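Local coordinates for DegV family protein (Streptococcus agalactiae, PDB 3LUP) that probably binds long-chain fatty acids, and here holds elaidic acid in its ligand pocket, with a possible role in lipid transport or fatty acid metabolism, at residues A[74-79]-A[113-118]. Sequence-based numbering, arbitrary orientation.
Sequences DLLCQL and LTIAFP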
# COMPACT_ATOMS: atom_id res chain seq x y z
N ASP A 74 0.04 -22.88 -2.57
CA ASP A 74 -1.19 -23.68 -2.61
C ASP A 74 -2.34 -22.99 -3.37
O ASP A 74 -3.17 -23.67 -4.01
CB ASP A 74 -1.63 -24.05 -1.18
CG ASP A 74 -0.58 -24.89 -0.42
OD1 ASP A 74 0.11 -25.74 -1.04
OD2 ASP A 74 -0.46 -24.71 0.82
N LEU A 75 -2.39 -21.66 -3.31
CA LEU A 75 -3.37 -20.88 -4.06
C LEU A 75 -3.11 -20.95 -5.56
O LEU A 75 -4.04 -21.05 -6.37
CB LEU A 75 -3.36 -19.42 -3.60
CG LEU A 75 -4.40 -18.50 -4.26
CD1 LEU A 75 -5.83 -19.00 -4.06
CD2 LEU A 75 -4.26 -17.11 -3.71
N LEU A 76 -1.83 -20.89 -5.93
CA LEU A 76 -1.44 -20.99 -7.32
C LEU A 76 -1.86 -22.33 -7.91
O LEU A 76 -2.43 -22.38 -9.00
CB LEU A 76 0.07 -20.79 -7.47
CG LEU A 76 0.58 -19.35 -7.36
CD1 LEU A 76 2.04 -19.31 -7.70
CD2 LEU A 76 -0.17 -18.43 -8.29
N CYS A 77 -1.58 -23.40 -7.17
CA CYS A 77 -1.96 -24.74 -7.58
C CYS A 77 -3.48 -24.85 -7.72
O CYS A 77 -3.98 -25.35 -8.73
CB CYS A 77 -1.41 -25.76 -6.58
SG CYS A 77 -1.93 -27.45 -6.88
N GLN A 78 -4.21 -24.36 -6.71
CA GLN A 78 -5.68 -24.31 -6.72
C GLN A 78 -6.26 -23.56 -7.93
O GLN A 78 -7.25 -23.99 -8.53
CB GLN A 78 -6.20 -23.72 -5.39
CG GLN A 78 -7.66 -24.01 -5.08
CD GLN A 78 -8.02 -25.51 -5.17
OE1 GLN A 78 -7.24 -26.37 -4.77
NE2 GLN A 78 -9.23 -25.81 -5.68
N LEU A 79 -5.65 -22.44 -8.28
CA LEU A 79 -6.09 -21.66 -9.44
C LEU A 79 -5.91 -22.43 -10.75
O LEU A 79 -6.79 -22.44 -11.60
CB LEU A 79 -5.37 -20.30 -9.48
CG LEU A 79 -5.70 -19.33 -8.33
CD1 LEU A 79 -4.63 -18.27 -8.15
CD2 LEU A 79 -7.03 -18.68 -8.53
N LEU A 113 0.84 -22.02 -15.64
CA LEU A 113 0.20 -20.70 -15.66
C LEU A 113 1.17 -19.65 -16.16
O LEU A 113 2.38 -19.79 -15.99
CB LEU A 113 -0.24 -20.28 -14.26
CG LEU A 113 -1.25 -21.10 -13.46
CD1 LEU A 113 -0.93 -20.92 -11.98
CD2 LEU A 113 -2.69 -20.70 -13.78
N THR A 114 0.63 -18.61 -16.78
CA THR A 114 1.42 -17.44 -17.13
C THR A 114 1.22 -16.45 -16.01
O THR A 114 0.09 -16.02 -15.73
CB THR A 114 0.99 -16.85 -18.47
OG1 THR A 114 1.21 -17.83 -19.49
CG2 THR A 114 1.81 -15.63 -18.79
N ILE A 115 2.33 -16.10 -15.35
CA ILE A 115 2.31 -15.40 -14.07
C ILE A 115 3.21 -14.18 -14.10
O ILE A 115 4.37 -14.26 -14.50
CB ILE A 115 2.80 -16.32 -12.93
CG1 ILE A 115 1.97 -17.60 -12.89
CG2 ILE A 115 2.74 -15.61 -11.59
CD1 ILE A 115 2.62 -18.73 -12.11
N ALA A 116 2.68 -13.04 -13.66
CA ALA A 116 3.51 -11.85 -13.50
C ALA A 116 3.33 -11.26 -12.11
O ALA A 116 2.20 -10.98 -11.68
CB ALA A 116 3.21 -10.83 -14.58
N PHE A 117 4.45 -11.10 -11.40
CA PHE A 117 4.49 -10.46 -10.10
C PHE A 117 5.30 -9.16 -10.17
O PHE A 117 6.38 -9.08 -9.57
CB PHE A 117 5.12 -11.37 -9.04
CG PHE A 117 4.33 -12.61 -8.70
CD1 PHE A 117 2.93 -12.62 -8.71
CD2 PHE A 117 5.00 -13.79 -8.34
CE1 PHE A 117 2.23 -13.79 -8.40
CE2 PHE A 117 4.30 -14.95 -8.02
CZ PHE A 117 2.92 -14.95 -8.05
N PRO A 118 4.80 -8.13 -10.89
CA PRO A 118 5.59 -6.88 -10.97
C PRO A 118 5.68 -6.18 -9.60
O PRO A 118 4.75 -6.28 -8.77
CB PRO A 118 4.81 -6.02 -11.96
CG PRO A 118 3.37 -6.52 -11.82
CD PRO A 118 3.46 -7.99 -11.49
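Leu76, on helix 69-81, directs its side chain at Ile115 and Phe117, while its backbone O meets Leu113. These three partners form a row on one face of strand 114-116 and its flanks. This is helix-on-sheet packing in the parallel four-stranded alpha/beta part of the DegV fold. Strand 114-116 is the outermost strand on its side of that sheet. Strand 86-89, which follows the helix in the chain, is its neighbour in the sheet; backbone bonds of Thr114 and Ala116 hold the two strands together.

Leu76 reaches the strand with one methyl, CD1. Its CG lies anti to the backbone carbonyl carbon (chi1 -76°), and the extended second torsion carries CD1 outward to the sheet. There CD1 meets two side chains. It lies 4.5 Å from CD1 of Ile115, methyl to methyl. It also stands 4.5 Å from CZ of Phe117, at the ring edge and near the ring plane. The ring therefore presents its rim to the helix, not a face. One of its faces is packed by Ile115, whose CG2 sits 3.6 Å above the plane, offset toward the rim. The two branches of Ile115 thus divide the work: CD1 meets the leucine and CG2 lies on the ring.

All the contacts are apolar or van der Waals, and they bury a modest 177 Å² in all. His110 touches both Leu76 and Ile115. Leu79, one turn on, is also buried and packs on Tyr27 and Tyr84. Just past the strand, Trp100 NE1 hydrogen-bonds to Phe117 O.

Leu113 approaches the helix differently, at the backbone. With chi1 at -60°, its CG sits beside its own backbone N and opposite the carbonyl carbon. From there CD1 of Leu113 rests 3.6 Å from the carbonyl oxygen of Leu76.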